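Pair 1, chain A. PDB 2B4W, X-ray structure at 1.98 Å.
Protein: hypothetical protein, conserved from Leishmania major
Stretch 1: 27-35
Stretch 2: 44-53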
# COMPACT_ATOMS: atom_id res chain seq x y z
N GLY A 27 -12.47 -15.67 13.00
CA GLY A 27 -12.94 -14.76 14.03
C GLY A 27 -12.50 -13.33 13.78
O GLY A 27 -13.12 -12.40 14.30
N TYR A 28 -11.43 -13.22 12.97
CA TYR A 28 -10.87 -11.92 12.62
C TYR A 28 -11.15 -11.49 11.19
O TYR A 28 -11.34 -12.28 10.28
CB TYR A 28 -9.36 -11.92 12.82
CG TYR A 28 -8.90 -11.96 14.24
CD1 TYR A 28 -8.81 -13.18 14.90
CD2 TYR A 28 -8.56 -10.80 14.92
CE1 TYR A 28 -8.38 -13.22 16.21
CE2 TYR A 28 -8.12 -10.84 16.24
CZ TYR A 28 -8.05 -12.05 16.87
OH TYR A 28 -7.62 -12.12 18.18
N ASP A 29 -11.14 -10.17 11.01
CA ASP A 29 -11.06 -9.56 9.69
C ASP A 29 -9.57 -9.47 9.34
O ASP A 29 -8.72 -9.37 10.22
CB ASP A 29 -11.66 -8.17 9.64
CG ASP A 29 -13.17 -8.13 9.55
OD1 ASP A 29 -13.76 -9.16 9.19
OD2 ASP A 29 -13.75 -7.07 9.84
N VAL A 30 -9.29 -9.49 8.05
CA VAL A 30 -7.96 -9.29 7.50
C VAL A 30 -8.09 -8.28 6.37
O VAL A 30 -8.90 -8.53 5.48
CB VAL A 30 -7.33 -10.58 6.96
CG1 VAL A 30 -5.95 -10.22 6.39
CG2 VAL A 30 -7.23 -11.65 8.03
N TYR A 31 -7.35 -7.19 6.41
CA TYR A 31 -7.56 -6.12 5.44
C TYR A 31 -6.29 -5.26 5.39
O TYR A 31 -5.36 -5.66 6.07
CB TYR A 31 -8.79 -5.31 5.77
CG TYR A 31 -8.84 -4.54 7.05
CD1 TYR A 31 -9.10 -5.15 8.28
CD2 TYR A 31 -8.64 -3.18 7.04
CE1 TYR A 31 -9.14 -4.37 9.42
CE2 TYR A 31 -8.68 -2.40 8.17
CZ TYR A 31 -8.93 -3.02 9.37
OH TYR A 31 -8.96 -2.23 10.51
N ASN A 32 -6.34 -4.22 4.60
CA ASN A 32 -5.25 -3.32 4.29
C ASN A 32 -3.90 -4.05 4.32
O ASN A 32 -3.00 -3.76 5.11
CB ASN A 32 -5.27 -2.14 5.24
CG ASN A 32 -6.52 -1.30 5.07
OD1 ASN A 32 -7.34 -1.51 4.18
ND2 ASN A 32 -6.66 -0.31 5.95
N CYS A 33 -3.79 -5.02 3.43
CA CYS A 33 -2.59 -5.87 3.38
C CYS A 33 -1.42 -5.11 2.78
O CYS A 33 -1.59 -4.04 2.19
CB CYS A 33 -2.92 -7.09 2.54
SG CYS A 33 -4.11 -8.22 3.35
N SER A 34 -0.23 -5.69 2.89
CA SER A 34 0.87 -5.22 2.06
C SER A 34 0.63 -5.63 0.62
O SER A 34 -0.28 -6.42 0.32
CB SER A 34 2.22 -5.79 2.48
OG SER A 34 2.23 -7.18 2.43
N VAL A 35 1.46 -5.15 -0.30
CA VAL A 35 1.38 -5.79 -1.64
C VAL A 35 1.85 -7.21 -1.50
O VAL A 35 2.71 -7.52 -0.66
CB VAL A 35 2.23 -5.02 -2.66
CG1 VAL A 35 3.68 -5.09 -2.26
CG2 VAL A 35 2.03 -5.59 -4.04
N HIS A 44 3.59 -14.61 -0.68
CA HIS A 44 3.25 -14.26 0.69
C HIS A 44 2.57 -12.88 0.70
O HIS A 44 2.57 -12.11 -0.26
CB HIS A 44 4.46 -14.19 1.59
CG HIS A 44 5.17 -15.45 1.90
ND1 HIS A 44 6.10 -16.02 1.06
CD2 HIS A 44 5.11 -16.26 3.00
CE1 HIS A 44 6.56 -17.12 1.63
NE2 HIS A 44 5.98 -17.31 2.81
N ILE A 45 1.96 -12.60 1.85
CA ILE A 45 1.33 -11.31 2.07
C ILE A 45 1.29 -11.02 3.58
O ILE A 45 1.08 -11.95 4.36
CB ILE A 45 -0.06 -11.21 1.44
CG1 ILE A 45 -0.46 -9.76 1.26
CG2 ILE A 45 -1.12 -11.97 2.21
CD1 ILE A 45 -1.73 -9.48 0.49
N TYR A 46 1.52 -9.76 3.95
CA TYR A 46 1.24 -9.34 5.31
C TYR A 46 -0.18 -8.77 5.37
O TYR A 46 -0.58 -8.03 4.48
CB TYR A 46 2.19 -8.25 5.82
CG TYR A 46 3.62 -8.69 5.94
CD1 TYR A 46 4.08 -9.42 7.03
CD2 TYR A 46 4.51 -8.34 4.94
CE1 TYR A 46 5.41 -9.82 7.13
CE2 TYR A 46 5.82 -8.73 5.03
CZ TYR A 46 6.27 -9.46 6.11
OH TYR A 46 7.59 -9.81 6.12
N GLY A 47 -0.91 -9.10 6.42
CA GLY A 47 -2.25 -8.57 6.61
C GLY A 47 -2.42 -7.93 7.98
O GLY A 47 -1.79 -8.28 8.98
N ARG A 48 -3.33 -6.97 7.98
CA ARG A 48 -3.78 -6.33 9.21
C ARG A 48 -4.95 -7.14 9.72
O ARG A 48 -5.93 -7.33 8.98
CB ARG A 48 -4.11 -4.87 8.97
CG ARG A 48 -4.90 -4.11 9.99
CD ARG A 48 -5.44 -2.77 9.45
NE ARG A 48 -5.98 -1.99 10.53
CZ ARG A 48 -6.24 -0.73 10.71
NH1 ARG A 48 -6.07 0.22 9.82
NH2 ARG A 48 -6.73 -0.37 11.91
N VAL A 49 -4.81 -7.69 10.89
CA VAL A 49 -5.72 -8.58 11.57
C VAL A 49 -6.35 -7.91 12.80
O VAL A 49 -5.73 -7.50 13.77
CB VAL A 49 -5.00 -9.87 11.98
CG1 VAL A 49 -6.00 -10.92 12.43
CG2 VAL A 49 -4.18 -10.36 10.79
N GLU A 50 -7.67 -7.80 12.72
CA GLU A 50 -8.46 -7.10 13.72
C GLU A 50 -9.89 -7.62 13.69
O GLU A 50 -10.45 -7.94 12.64
CB GLU A 50 -8.32 -5.62 13.48
CG GLU A 50 -9.15 -4.69 14.37
CD GLU A 50 -8.93 -3.25 13.95
OE1 GLU A 50 -9.56 -2.79 12.99
OE2 GLU A 50 -8.10 -2.55 14.58
N LYS A 51 -10.44 -7.70 14.88
CA LYS A 51 -11.84 -7.97 15.19
C LYS A 51 -12.73 -6.92 14.56
O LYS A 51 -12.49 -5.71 14.62
CB LYS A 51 -12.02 -8.00 16.71
CG LYS A 51 -12.08 -9.41 17.27
CD LYS A 51 -12.62 -9.52 18.68
CE LYS A 51 -13.91 -8.82 19.01
NZ LYS A 51 -15.02 -9.64 19.56
N ARG A 52 -13.80 -7.37 13.90
CA ARG A 52 -14.60 -6.39 13.21
C ARG A 52 -15.29 -5.40 14.15
O ARG A 52 -15.50 -4.23 13.79
CB ARG A 52 -15.69 -7.02 12.33
CG ARG A 52 -16.17 -5.88 11.42
CD ARG A 52 -17.14 -6.30 10.36
NE ARG A 52 -16.63 -7.30 9.45
CZ ARG A 52 -17.39 -8.01 8.62
NH1 ARG A 52 -18.70 -7.81 8.60
NH2 ARG A 52 -16.82 -8.90 7.84
N ASP A 53 -15.66 -5.86 15.35
CA ASP A 53 -16.39 -4.94 16.22
C ASP A 53 -15.52 -4.13 17.16
O ASP A 53 -16.01 -3.69 18.20
CB ASP A 53 -17.41 -5.73 17.06
CG ASP A 53 -16.74 -6.86 17.80
OD1 ASP A 53 -15.49 -6.84 17.82
OD2 ASP A 53 -17.44 -7.74 18.34
O HOH W 1 -14.51 -10.23 13.54

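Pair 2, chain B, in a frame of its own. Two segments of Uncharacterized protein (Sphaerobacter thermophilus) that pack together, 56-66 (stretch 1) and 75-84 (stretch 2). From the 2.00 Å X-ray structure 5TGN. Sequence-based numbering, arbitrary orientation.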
# COMPACT_ATOMS: atom_id res chain seq x y z
N ALA B 56 8.99 -1.72 7.78
CA ALA B 56 9.00 -2.91 6.92
C ALA B 56 9.11 -4.19 7.74
O ALA B 56 9.78 -4.23 8.77
CB ALA B 56 10.18 -2.84 5.94
N PRO B 57 8.48 -5.28 7.29
CA PRO B 57 8.72 -6.58 7.92
C PRO B 57 10.12 -7.07 7.61
O PRO B 57 10.71 -6.62 6.62
CB PRO B 57 7.67 -7.48 7.26
CG PRO B 57 7.45 -6.86 5.91
CD PRO B 57 7.54 -5.38 6.15
N PRO B 58 10.69 -7.96 8.44
CA PRO B 58 11.88 -8.71 8.00
C PRO B 58 11.70 -9.22 6.58
O PRO B 58 10.71 -9.90 6.27
CB PRO B 58 11.98 -9.85 9.02
CG PRO B 58 11.36 -9.27 10.24
CD PRO B 58 10.26 -8.36 9.79
N ALA B 59 12.62 -8.85 5.71
CA ALA B 59 12.52 -9.17 4.29
C ALA B 59 13.92 -9.10 3.70
O ALA B 59 14.79 -8.43 4.24
CB ALA B 59 11.57 -8.21 3.57
N THR B 60 14.13 -9.82 2.60
CA THR B 60 15.35 -9.64 1.83
C THR B 60 14.99 -9.25 0.41
O THR B 60 14.03 -9.76 -0.17
CB THR B 60 16.23 -10.91 1.81
OG1 THR B 60 15.54 -11.95 1.10
CG2 THR B 60 16.53 -11.37 3.22
N THR B 61 15.77 -8.33 -0.14
CA THR B 61 15.56 -7.77 -1.47
C THR B 61 16.69 -8.24 -2.36
O THR B 61 17.84 -7.83 -2.16
CB THR B 61 15.53 -6.25 -1.41
OG1 THR B 61 14.51 -5.81 -0.51
CG2 THR B 61 15.31 -5.68 -2.79
N ALA B 62 16.38 -9.07 -3.36
CA ALA B 62 17.39 -9.70 -4.19
C ALA B 62 16.90 -9.75 -5.64
O ALA B 62 15.90 -9.11 -6.01
CB ALA B 62 17.75 -11.09 -3.65
N GLN B 63 17.63 -10.51 -6.47
CA GLN B 63 17.41 -10.61 -7.92
C GLN B 63 17.20 -9.23 -8.54
O GLN B 63 16.25 -9.00 -9.30
CB GLN B 63 16.23 -11.52 -8.24
CG GLN B 63 16.36 -12.95 -7.74
CD GLN B 63 15.07 -13.72 -7.93
OE1 GLN B 63 14.43 -14.14 -6.97
NE2 GLN B 63 14.66 -13.89 -9.19
N ILE B 64 18.09 -8.30 -8.21
CA ILE B 64 17.99 -6.94 -8.72
C ILE B 64 18.39 -6.91 -10.18
O ILE B 64 19.47 -7.39 -10.56
CB ILE B 64 18.84 -5.99 -7.89
CG1 ILE B 64 18.31 -5.95 -6.45
CG2 ILE B 64 18.82 -4.60 -8.52
CD1 ILE B 64 17.01 -5.16 -6.32
N ALA B 65 17.52 -6.38 -11.03
CA ALA B 65 17.87 -6.07 -12.40
C ALA B 65 17.89 -4.55 -12.52
O ALA B 65 16.93 -3.88 -12.13
CB ALA B 65 16.90 -6.70 -13.40
N GLU B 66 19.00 -4.02 -13.01
CA GLU B 66 19.15 -2.59 -13.23
C GLU B 66 18.55 -2.31 -14.60
O GLU B 66 19.17 -2.57 -15.62
CB GLU B 66 20.63 -2.20 -13.11
CG GLU B 66 21.34 -3.08 -12.03
CD GLU B 66 22.72 -2.57 -11.54
OE1 GLU B 66 23.57 -2.18 -12.38
OE2 GLU B 66 22.95 -2.59 -10.30
N VAL B 75 16.21 2.98 -12.49
CA VAL B 75 15.11 2.05 -12.24
C VAL B 75 15.70 0.68 -11.92
O VAL B 75 16.41 0.10 -12.75
CB VAL B 75 14.15 1.97 -13.43
CG1 VAL B 75 12.98 1.01 -13.12
CG2 VAL B 75 13.65 3.36 -13.80
N LEU B 76 15.38 0.16 -10.73
CA LEU B 76 15.69 -1.23 -10.38
C LEU B 76 14.40 -2.03 -10.30
O LEU B 76 13.38 -1.53 -9.82
CB LEU B 76 16.41 -1.35 -9.04
CG LEU B 76 17.64 -0.46 -8.79
CD1 LEU B 76 18.12 -0.69 -7.36
CD2 LEU B 76 18.74 -0.75 -9.84
N HIS B 77 14.44 -3.28 -10.77
CA HIS B 77 13.40 -4.26 -10.51
C HIS B 77 13.98 -5.33 -9.60
O HIS B 77 15.16 -5.67 -9.71
CB HIS B 77 12.87 -4.87 -11.80
CG HIS B 77 12.01 -3.94 -12.60
ND1 HIS B 77 11.28 -4.35 -13.69
CD2 HIS B 77 11.77 -2.61 -12.46
CE1 HIS B 77 10.62 -3.31 -14.19
NE2 HIS B 77 10.90 -2.24 -13.46
N GLY B 78 13.17 -5.83 -8.68
CA GLY B 78 13.70 -6.81 -7.75
C GLY B 78 12.60 -7.66 -7.16
O GLY B 78 11.41 -7.45 -7.42
N VAL B 79 13.02 -8.66 -6.38
CA VAL B 79 12.11 -9.57 -5.71
C VAL B 79 12.33 -9.37 -4.21
O VAL B 79 13.47 -9.43 -3.74
CB VAL B 79 12.36 -11.04 -6.13
CG1 VAL B 79 11.39 -11.99 -5.42
CG2 VAL B 79 12.24 -11.19 -7.63
N VAL B 80 11.26 -9.13 -3.48
CA VAL B 80 11.32 -9.03 -2.02
C VAL B 80 10.73 -10.31 -1.42
O VAL B 80 9.57 -10.64 -1.68
CB VAL B 80 10.58 -7.79 -1.50
CG1 VAL B 80 10.58 -7.77 0.05
CG2 VAL B 80 11.23 -6.51 -2.06
N GLN B 81 11.53 -11.05 -0.66
CA GLN B 81 11.06 -12.25 0.01
C GLN B 81 10.98 -12.03 1.52
O GLN B 81 11.78 -11.30 2.10
CB GLN B 81 11.97 -13.44 -0.31
CG GLN B 81 11.87 -13.81 -1.79
CD GLN B 81 12.77 -14.94 -2.17
OE1 GLN B 81 13.93 -14.72 -2.51
NE2 GLN B 81 12.25 -16.17 -2.12
N THR B 82 10.02 -12.70 2.14
CA THR B 82 9.75 -12.64 3.57
C THR B 82 9.56 -14.03 4.13
O THR B 82 9.45 -15.01 3.37
CB THR B 82 8.50 -11.80 3.87
OG1 THR B 82 7.39 -12.37 3.17
CG2 THR B 82 8.69 -10.30 3.49
N PRO B 83 9.54 -14.17 5.47
CA PRO B 83 9.36 -15.50 6.07
C PRO B 83 8.06 -16.19 5.70
O PRO B 83 8.03 -17.42 5.65
CB PRO B 83 9.43 -15.21 7.57
CG PRO B 83 10.40 -14.09 7.67
CD PRO B 83 10.10 -13.21 6.45
N ARG B 84 6.98 -15.44 5.48
CA ARG B 84 5.68 -16.09 5.33
C ARG B 84 4.93 -15.63 4.08
O ARG B 84 4.08 -16.37 3.58
CB ARG B 84 4.83 -15.85 6.58
CG ARG B 84 3.48 -16.58 6.61
CD ARG B 84 3.64 -18.09 6.64
NE ARG B 84 2.65 -18.74 5.79
CZ ARG B 84 2.95 -19.45 4.70
NH1 ARG B 84 1.98 -20.01 3.95
NH2 ARG B 84 4.22 -19.63 4.36

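What backbone arrangement do the two pairs share? In each, two strands of one chain run antiparallel, their N-to-C directions 139° apart in pair 1 and 163° apart in pair 2, and fourteen central residues superpose with an RMSD of 0.9 Å. The matched ladder is clear. D29(A) faces E50(A) as T60(B) faces Q81(B), V30(A) faces V49(A) as T61(B) faces V80(B), and Y31(A) faces R48(A) as A62(B) faces V79(B). At the first rung, D29(A) N donates to E50(A) O at 2.8 Å, and T60(B) N to Q81(B) O, also at 2.8 Å. At the third, Y31(A) N reaches R48(A) O at 2.9 Å, while A62(B) N reaches V79(B) O at 3.0 Å.

What happens where the ladder is interrupted? N32(A) and Q63(B) coincide, and both have positive phi and psi (31/62 and 45/49); here stretch 1 carries one residue more than stretch 2 between the matched pairs; in pair 2 this is a beta bulge. Pairing then resumes one residue out of step, with S34(A) N donating to Y46(A) O at 2.9 Å and A65(B) N to H77(B) O at 2.8 Å. The return bonds differ. H77(B) N donates to the backbone A65(B) O at 2.9 Å, whereas Y46(A) N donates to the side-chain S34(A) OG at 3.1 Å, a role the alanine methyl cannot take.

What would a side chain meet at the glycine that both pairs place near the register shift? G47(A) and G78(B) superpose, and the space beside each is already occupied. An ideal CB on G47(A) would lie 2.7 Å from V30(A) CG1, and one on G78(B) would lie 2.7 Å from I64(B) CD1, a clash in either case. The space is thus filled from different positions: I64(B) corresponds to C33(A), and V30(A) to T61(B).

How do the side chains of the D29(A), Y31(A), R48(A) and E50(A) face compare with their counterparts? Pair 1 builds a polar network. Y31(A) OH donates to E50(A) OE1 at 2.6 Å, and R48(A) CD lies over one face of the tyrosine ring, 3.8 Å from its centroid, so one ring serves both strand neighbours. D29(A) OD2 adds a salt bridge to R52(A) NE at 2.9 Å. In pair 2, A62(B) and V79(B) stand where Y31(A) and R48(A) do, while T60(B) and Q81(B), in the places of D29(A) and E50(A), are polar but uncharged; no side-chain hydrogen bond crosses between the stretches. Q63(B) OE1 instead approaches V79(B) CG2 at 3.7 Å. The buried surface is correspondingly larger in pair 1, 835 against 708 Å².

What packs against the matched valines V49(A) and V80(B)? Y28(A) CB touches V49(A) CG1 at 3.5 Å, and the matching A59(B) CB touches V80(B) CG1 at 3.7 Å. Directly across, V30(A) CG2 lies 4.3 Å from V49(A) CG2; T61(B) occupies the same place, its OG1 3.7 Å from V80(B) CG2. Here threonine and valine, similar in shape, fill the same site.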